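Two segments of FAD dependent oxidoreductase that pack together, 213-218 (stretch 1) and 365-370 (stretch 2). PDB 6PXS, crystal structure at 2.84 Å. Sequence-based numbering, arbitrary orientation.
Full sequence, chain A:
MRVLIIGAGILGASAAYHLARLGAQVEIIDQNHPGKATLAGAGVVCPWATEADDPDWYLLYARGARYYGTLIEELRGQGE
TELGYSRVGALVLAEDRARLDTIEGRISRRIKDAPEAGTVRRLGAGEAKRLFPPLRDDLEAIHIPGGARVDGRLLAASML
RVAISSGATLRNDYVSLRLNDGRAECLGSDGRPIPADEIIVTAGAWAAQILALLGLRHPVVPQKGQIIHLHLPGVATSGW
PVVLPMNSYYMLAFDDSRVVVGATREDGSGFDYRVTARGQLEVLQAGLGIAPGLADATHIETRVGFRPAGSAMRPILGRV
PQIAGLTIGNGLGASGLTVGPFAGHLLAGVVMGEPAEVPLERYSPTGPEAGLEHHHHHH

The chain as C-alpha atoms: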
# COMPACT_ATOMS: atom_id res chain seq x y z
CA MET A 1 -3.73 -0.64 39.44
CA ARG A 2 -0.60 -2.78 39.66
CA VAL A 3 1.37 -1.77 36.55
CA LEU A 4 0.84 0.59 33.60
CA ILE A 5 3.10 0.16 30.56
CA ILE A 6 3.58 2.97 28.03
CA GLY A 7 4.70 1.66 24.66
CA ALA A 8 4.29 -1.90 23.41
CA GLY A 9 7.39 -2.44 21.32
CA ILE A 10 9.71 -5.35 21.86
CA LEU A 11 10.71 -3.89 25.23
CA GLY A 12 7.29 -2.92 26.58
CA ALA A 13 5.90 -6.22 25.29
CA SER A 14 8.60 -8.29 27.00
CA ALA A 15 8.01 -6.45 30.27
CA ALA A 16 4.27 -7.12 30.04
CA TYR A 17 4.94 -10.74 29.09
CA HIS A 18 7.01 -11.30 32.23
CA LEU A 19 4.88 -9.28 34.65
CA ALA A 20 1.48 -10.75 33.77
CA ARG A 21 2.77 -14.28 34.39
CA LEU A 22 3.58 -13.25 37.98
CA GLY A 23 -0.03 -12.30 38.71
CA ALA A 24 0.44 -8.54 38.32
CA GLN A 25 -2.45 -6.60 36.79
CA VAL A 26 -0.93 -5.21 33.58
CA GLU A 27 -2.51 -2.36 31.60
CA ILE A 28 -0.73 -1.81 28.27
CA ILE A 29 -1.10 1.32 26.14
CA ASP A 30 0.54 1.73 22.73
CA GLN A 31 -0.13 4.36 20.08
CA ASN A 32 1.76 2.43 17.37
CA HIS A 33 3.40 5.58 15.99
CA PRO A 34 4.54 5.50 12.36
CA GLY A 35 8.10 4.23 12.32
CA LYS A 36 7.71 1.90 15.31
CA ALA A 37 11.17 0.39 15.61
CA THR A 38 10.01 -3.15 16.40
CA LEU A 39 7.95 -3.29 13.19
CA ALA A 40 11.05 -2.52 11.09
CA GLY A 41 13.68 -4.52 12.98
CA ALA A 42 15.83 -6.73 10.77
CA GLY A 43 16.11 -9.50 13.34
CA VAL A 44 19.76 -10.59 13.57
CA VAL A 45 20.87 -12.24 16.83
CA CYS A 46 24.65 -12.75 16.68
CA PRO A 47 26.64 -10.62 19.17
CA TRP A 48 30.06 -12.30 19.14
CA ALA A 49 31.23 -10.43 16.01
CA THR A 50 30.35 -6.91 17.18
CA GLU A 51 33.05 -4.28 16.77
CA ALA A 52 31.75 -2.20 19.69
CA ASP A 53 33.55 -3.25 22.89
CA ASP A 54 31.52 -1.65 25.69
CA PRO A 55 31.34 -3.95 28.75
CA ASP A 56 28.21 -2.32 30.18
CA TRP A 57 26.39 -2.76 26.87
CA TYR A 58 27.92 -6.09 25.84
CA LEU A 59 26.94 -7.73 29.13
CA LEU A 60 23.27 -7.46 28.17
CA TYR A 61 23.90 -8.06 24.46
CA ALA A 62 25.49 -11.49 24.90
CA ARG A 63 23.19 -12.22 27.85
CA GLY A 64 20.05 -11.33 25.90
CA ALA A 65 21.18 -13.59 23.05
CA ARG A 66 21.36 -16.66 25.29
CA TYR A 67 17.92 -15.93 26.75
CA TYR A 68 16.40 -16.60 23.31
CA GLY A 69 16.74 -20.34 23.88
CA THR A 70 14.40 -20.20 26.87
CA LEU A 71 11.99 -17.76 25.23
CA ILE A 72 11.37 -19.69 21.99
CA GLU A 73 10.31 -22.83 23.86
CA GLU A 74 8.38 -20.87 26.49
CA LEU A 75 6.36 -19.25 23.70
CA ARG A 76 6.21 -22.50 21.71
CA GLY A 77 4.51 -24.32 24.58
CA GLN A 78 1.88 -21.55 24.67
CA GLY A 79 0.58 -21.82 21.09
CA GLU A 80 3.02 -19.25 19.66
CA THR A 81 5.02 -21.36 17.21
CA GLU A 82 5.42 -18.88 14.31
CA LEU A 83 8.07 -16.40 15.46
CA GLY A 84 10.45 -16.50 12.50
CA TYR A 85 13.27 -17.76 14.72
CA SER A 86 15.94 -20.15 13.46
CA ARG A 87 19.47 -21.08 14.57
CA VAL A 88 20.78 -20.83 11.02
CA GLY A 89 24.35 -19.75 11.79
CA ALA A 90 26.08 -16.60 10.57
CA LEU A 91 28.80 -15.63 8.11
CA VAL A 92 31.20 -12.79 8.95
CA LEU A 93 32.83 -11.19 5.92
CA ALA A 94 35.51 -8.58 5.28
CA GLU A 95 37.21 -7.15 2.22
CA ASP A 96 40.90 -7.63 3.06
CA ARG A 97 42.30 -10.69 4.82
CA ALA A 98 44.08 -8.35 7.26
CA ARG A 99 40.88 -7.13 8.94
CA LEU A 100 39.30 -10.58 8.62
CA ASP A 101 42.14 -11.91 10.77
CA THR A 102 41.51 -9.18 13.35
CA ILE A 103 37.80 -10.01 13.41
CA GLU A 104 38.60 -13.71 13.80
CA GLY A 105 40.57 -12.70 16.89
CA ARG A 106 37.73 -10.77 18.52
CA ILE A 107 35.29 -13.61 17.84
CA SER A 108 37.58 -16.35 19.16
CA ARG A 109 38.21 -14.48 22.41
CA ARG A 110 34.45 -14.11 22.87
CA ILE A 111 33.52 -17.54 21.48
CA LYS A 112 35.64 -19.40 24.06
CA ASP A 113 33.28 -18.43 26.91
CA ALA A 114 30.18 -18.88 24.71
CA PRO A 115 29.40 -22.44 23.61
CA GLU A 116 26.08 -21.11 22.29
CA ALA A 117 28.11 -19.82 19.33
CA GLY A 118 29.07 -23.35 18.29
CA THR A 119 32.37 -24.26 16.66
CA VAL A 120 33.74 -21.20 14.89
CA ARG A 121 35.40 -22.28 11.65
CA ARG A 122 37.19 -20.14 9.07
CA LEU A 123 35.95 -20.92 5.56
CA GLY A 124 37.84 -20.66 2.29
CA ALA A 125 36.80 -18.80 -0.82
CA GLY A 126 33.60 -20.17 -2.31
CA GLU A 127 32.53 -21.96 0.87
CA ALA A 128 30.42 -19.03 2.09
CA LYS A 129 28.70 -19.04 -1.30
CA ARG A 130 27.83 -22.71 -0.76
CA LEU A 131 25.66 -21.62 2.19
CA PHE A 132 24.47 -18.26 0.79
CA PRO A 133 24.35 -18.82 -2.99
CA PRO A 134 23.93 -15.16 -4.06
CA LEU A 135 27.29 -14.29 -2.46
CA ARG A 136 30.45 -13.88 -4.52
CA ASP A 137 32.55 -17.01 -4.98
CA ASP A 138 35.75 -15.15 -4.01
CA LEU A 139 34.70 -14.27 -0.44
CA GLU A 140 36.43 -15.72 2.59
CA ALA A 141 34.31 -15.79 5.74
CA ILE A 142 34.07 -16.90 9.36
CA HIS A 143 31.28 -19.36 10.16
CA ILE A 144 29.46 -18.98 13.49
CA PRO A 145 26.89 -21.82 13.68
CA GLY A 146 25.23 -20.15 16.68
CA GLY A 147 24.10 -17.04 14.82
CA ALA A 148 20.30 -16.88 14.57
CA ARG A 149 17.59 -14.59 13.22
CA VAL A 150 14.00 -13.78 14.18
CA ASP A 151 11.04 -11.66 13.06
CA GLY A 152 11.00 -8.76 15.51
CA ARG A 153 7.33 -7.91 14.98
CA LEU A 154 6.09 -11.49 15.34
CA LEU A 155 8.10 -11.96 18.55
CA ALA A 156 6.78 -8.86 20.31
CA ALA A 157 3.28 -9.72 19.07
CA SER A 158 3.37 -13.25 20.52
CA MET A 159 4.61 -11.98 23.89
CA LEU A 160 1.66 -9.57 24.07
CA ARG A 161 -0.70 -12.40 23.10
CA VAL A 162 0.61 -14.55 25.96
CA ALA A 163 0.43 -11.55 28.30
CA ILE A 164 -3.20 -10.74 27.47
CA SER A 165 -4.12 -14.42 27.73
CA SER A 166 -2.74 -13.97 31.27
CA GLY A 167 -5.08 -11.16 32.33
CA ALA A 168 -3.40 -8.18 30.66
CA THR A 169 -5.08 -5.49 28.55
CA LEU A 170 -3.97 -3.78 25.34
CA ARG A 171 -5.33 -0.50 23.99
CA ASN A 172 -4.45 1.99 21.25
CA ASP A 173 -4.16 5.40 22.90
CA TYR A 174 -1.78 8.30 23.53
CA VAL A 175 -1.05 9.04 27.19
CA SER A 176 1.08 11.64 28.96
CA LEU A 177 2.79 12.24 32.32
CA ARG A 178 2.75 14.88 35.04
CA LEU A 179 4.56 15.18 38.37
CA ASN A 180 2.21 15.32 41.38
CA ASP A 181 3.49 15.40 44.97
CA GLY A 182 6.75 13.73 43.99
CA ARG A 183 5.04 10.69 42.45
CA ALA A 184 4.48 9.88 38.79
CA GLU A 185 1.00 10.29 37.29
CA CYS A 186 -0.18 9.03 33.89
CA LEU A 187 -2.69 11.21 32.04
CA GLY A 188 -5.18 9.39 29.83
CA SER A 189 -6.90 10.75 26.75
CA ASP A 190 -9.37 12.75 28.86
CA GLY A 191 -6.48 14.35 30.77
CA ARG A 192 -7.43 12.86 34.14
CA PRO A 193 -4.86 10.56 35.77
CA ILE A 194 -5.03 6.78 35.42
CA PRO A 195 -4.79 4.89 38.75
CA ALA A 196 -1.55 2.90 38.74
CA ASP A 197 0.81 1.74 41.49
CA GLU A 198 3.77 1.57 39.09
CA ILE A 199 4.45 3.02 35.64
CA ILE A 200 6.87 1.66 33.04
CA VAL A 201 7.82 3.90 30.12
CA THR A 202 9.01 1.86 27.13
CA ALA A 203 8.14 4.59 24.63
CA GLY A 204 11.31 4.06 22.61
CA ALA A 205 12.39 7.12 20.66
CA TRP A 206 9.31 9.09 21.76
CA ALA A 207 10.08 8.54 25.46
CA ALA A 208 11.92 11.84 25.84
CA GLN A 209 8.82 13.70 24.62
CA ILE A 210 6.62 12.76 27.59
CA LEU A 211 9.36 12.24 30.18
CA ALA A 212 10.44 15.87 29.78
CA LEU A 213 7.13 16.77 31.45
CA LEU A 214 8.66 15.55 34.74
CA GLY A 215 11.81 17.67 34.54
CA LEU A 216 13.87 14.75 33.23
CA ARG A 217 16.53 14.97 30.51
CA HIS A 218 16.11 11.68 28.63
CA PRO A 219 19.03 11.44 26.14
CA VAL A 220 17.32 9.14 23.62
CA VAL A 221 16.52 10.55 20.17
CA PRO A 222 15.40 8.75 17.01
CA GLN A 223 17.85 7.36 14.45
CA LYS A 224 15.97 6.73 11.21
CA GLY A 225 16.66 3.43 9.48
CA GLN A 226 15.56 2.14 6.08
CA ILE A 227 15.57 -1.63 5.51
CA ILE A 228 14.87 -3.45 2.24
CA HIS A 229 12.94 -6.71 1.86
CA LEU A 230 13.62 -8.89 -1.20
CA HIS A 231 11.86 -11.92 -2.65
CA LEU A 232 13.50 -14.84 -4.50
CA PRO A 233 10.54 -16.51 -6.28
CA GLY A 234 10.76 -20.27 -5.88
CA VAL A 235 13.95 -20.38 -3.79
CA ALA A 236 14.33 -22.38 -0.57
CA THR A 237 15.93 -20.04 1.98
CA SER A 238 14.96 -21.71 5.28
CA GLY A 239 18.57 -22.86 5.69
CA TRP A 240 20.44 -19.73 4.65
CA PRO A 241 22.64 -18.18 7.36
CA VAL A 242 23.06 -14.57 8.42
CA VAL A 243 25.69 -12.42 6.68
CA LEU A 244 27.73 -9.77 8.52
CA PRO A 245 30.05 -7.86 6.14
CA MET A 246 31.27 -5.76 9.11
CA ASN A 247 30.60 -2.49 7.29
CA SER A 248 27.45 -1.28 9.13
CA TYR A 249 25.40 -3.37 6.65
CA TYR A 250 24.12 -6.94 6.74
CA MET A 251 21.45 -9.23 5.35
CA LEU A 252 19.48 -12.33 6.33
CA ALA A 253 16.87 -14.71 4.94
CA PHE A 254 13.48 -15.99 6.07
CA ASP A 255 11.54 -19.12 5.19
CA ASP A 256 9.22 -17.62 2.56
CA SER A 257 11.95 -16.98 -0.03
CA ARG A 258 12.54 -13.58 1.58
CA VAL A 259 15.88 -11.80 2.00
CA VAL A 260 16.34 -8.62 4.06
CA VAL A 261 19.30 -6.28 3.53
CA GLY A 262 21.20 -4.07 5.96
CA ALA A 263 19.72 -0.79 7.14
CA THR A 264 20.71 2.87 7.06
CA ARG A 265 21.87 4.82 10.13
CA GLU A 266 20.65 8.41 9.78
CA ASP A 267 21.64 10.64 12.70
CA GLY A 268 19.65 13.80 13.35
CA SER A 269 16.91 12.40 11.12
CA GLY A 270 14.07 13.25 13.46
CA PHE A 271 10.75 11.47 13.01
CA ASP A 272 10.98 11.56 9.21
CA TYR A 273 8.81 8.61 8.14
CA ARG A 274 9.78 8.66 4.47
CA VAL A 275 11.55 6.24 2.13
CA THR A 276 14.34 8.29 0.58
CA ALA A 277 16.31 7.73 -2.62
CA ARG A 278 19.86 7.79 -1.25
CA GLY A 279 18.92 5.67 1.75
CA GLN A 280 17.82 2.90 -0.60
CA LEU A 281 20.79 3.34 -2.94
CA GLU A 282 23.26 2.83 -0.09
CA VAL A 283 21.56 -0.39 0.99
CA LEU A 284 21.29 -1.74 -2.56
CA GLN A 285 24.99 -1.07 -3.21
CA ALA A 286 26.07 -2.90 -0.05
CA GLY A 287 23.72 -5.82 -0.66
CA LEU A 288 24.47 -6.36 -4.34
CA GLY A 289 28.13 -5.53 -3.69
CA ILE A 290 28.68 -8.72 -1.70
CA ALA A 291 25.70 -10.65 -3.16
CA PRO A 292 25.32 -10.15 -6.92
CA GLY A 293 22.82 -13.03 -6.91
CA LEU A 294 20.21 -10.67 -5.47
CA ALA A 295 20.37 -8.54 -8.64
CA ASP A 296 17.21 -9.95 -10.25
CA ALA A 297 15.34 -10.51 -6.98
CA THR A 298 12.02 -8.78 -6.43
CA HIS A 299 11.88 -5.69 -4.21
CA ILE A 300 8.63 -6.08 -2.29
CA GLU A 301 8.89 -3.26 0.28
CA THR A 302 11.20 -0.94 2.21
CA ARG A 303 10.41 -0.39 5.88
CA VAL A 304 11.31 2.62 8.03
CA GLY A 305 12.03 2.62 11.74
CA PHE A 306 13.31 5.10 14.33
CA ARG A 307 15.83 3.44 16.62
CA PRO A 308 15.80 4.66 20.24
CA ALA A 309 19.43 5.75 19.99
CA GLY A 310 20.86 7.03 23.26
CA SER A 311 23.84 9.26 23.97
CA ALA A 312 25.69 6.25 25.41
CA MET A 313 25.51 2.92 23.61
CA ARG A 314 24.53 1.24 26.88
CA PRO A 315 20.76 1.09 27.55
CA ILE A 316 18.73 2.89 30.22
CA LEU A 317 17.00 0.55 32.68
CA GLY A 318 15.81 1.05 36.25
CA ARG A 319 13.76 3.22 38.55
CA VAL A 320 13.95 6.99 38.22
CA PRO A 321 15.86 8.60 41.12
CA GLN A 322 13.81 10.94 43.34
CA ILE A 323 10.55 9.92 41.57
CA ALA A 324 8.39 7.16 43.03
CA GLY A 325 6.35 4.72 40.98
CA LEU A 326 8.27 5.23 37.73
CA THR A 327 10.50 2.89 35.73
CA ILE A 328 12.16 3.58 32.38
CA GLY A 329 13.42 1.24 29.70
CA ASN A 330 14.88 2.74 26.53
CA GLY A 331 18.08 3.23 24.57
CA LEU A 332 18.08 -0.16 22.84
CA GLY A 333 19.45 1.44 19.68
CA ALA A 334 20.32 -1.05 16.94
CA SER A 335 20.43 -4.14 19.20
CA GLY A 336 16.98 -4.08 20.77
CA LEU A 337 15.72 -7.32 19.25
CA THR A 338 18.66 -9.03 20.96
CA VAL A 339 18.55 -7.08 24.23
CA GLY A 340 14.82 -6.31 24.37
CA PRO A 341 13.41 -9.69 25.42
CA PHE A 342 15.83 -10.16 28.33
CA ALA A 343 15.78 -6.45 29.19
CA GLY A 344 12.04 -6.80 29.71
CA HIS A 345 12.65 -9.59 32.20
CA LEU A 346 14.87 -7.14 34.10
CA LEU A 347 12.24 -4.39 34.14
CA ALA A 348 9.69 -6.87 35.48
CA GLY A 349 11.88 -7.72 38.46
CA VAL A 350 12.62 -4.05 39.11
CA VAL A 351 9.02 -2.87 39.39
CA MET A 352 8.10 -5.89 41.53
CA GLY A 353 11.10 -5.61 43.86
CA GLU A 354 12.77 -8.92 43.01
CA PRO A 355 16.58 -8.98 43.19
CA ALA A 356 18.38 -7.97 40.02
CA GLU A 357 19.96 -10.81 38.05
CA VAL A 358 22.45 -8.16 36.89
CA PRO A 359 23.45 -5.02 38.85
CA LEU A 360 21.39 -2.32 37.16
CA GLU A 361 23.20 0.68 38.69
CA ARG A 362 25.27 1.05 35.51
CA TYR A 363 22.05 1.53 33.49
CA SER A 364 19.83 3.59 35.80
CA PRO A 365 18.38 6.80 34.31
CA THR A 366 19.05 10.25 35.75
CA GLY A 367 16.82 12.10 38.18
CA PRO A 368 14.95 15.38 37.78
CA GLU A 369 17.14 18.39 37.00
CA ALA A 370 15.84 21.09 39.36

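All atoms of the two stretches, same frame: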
# COMPACT_ATOMS: atom_id res chain seq x y z
N LEU A 213 8.16 16.14 30.64
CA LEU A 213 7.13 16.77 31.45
C LEU A 213 7.42 16.66 32.94
O LEU A 213 6.83 17.41 33.73
CB LEU A 213 5.77 16.15 31.14
CG LEU A 213 5.41 16.04 29.66
CD1 LEU A 213 4.03 15.42 29.48
CD2 LEU A 213 5.47 17.40 28.99
N LEU A 214 8.32 15.76 33.34
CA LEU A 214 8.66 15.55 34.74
C LEU A 214 10.01 16.16 35.11
O LEU A 214 10.58 15.79 36.14
CB LEU A 214 8.66 14.05 35.05
CG LEU A 214 7.44 13.27 34.55
CD1 LEU A 214 7.54 11.80 34.93
CD2 LEU A 214 6.15 13.87 35.09
N GLY A 215 10.52 17.07 34.29
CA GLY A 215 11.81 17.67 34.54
C GLY A 215 13.00 16.80 34.21
O GLY A 215 14.13 17.17 34.54
N LEU A 216 12.78 15.65 33.58
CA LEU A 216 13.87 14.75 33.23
C LEU A 216 14.52 15.18 31.92
O LEU A 216 13.93 15.88 31.09
CB LEU A 216 13.36 13.31 33.10
CG LEU A 216 12.71 12.71 34.35
CD1 LEU A 216 12.03 11.40 34.01
CD2 LEU A 216 13.74 12.51 35.45
N ARG A 217 15.77 14.76 31.74
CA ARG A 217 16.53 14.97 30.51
C ARG A 217 16.88 13.59 29.97
O ARG A 217 17.96 13.06 30.24
CB ARG A 217 17.77 15.82 30.76
N HIS A 218 15.96 13.01 29.20
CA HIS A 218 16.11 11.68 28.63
C HIS A 218 16.92 11.75 27.34
O HIS A 218 16.42 12.23 26.32
CB HIS A 218 14.73 11.07 28.37
CG HIS A 218 14.74 9.59 28.19
ND1 HIS A 218 15.28 8.73 29.12
CD2 HIS A 218 14.25 8.81 27.19
CE1 HIS A 218 15.14 7.48 28.69
NE2 HIS A 218 14.52 7.51 27.53
N PRO A 365 18.51 5.45 34.88
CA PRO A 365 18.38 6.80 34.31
C PRO A 365 18.80 7.87 35.31
O PRO A 365 19.15 7.57 36.45
CB PRO A 365 16.89 6.89 33.97
CG PRO A 365 16.23 5.95 34.91
CD PRO A 365 17.20 4.82 35.12
N THR A 366 18.75 9.13 34.88
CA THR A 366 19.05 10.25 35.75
C THR A 366 17.77 10.79 36.38
O THR A 366 16.66 10.53 35.91
CB THR A 366 19.76 11.36 34.97
OG1 THR A 366 18.97 11.74 33.84
CG2 THR A 366 21.13 10.90 34.51
N GLY A 367 17.94 11.54 37.46
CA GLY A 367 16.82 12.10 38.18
C GLY A 367 16.41 13.44 37.63
O GLY A 367 16.97 13.94 36.65
N PRO A 368 15.40 14.06 38.25
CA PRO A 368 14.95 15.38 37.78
C PRO A 368 16.03 16.43 37.98
O PRO A 368 16.70 16.48 39.01
CB PRO A 368 13.72 15.66 38.65
CG PRO A 368 13.88 14.79 39.85
CD PRO A 368 14.60 13.56 39.38
N GLU A 369 16.18 17.29 36.97
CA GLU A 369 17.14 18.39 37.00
C GLU A 369 16.39 19.64 37.46
O GLU A 369 15.69 20.28 36.68
CB GLU A 369 17.78 18.59 35.63
CG GLU A 369 18.51 17.36 35.12
CD GLU A 369 19.18 17.59 33.77
OE1 GLU A 369 19.04 18.71 33.22
OE2 GLU A 369 19.84 16.66 33.27
N ALA A 370 16.53 19.96 38.75
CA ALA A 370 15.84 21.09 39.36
C ALA A 370 15.87 22.34 38.48
O ALA A 370 14.86 23.00 38.29
CB ALA A 370 16.44 21.40 40.72

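A single hydrogen bond joins these two loops, and it is purely backbone: Glu-369 N donates to Gly-215 O at 3.2 Å, with an N-H...O angle of 169°, close to linear. Neither stretch forms a regular helix or strand, and their end-to-end directions lie 109° apart, so the bond is an isolated link rather than one rung of a sheet. Gly-215 holds the acceptor in a backbone with phi/psi of 77/8°, a positive phi that glycine adopts readily.

Beside this bond, Leu-216 supplies the main apolar contact. Its CA-to-CB bond points sideways, but the m,t rotamer (chi1 -59°, chi2 170°) brings CD2 to 3.6 Å from Thr-366 O, Gly-367 C and Pro-368 N alike. The methyl thus packs mostly on backbone, with the Pro-368 ring adding a looser contact, CD2 to CD at 4.2 Å. Proline has no amide hydrogen, so its nitrogen leaves no donor unpaired against the methyl.

The CA-to-CB bond of Arg-217 points toward stretch 2, with CB 3.4 Å from Glu-369 OE2. Its side chain is not modelled beyond CB and Glu-369 is poorly ordered, so no charge pairing can be assigned. The CA-to-CB bond of Glu-369 points sideways, but its m,t rotamer (chi1 -59°, chi2 -178°) brings the carboxylate nearer. The summed buried area is 290 Å², with Leu-216, Arg-217 and Glu-369 contributing the largest shares.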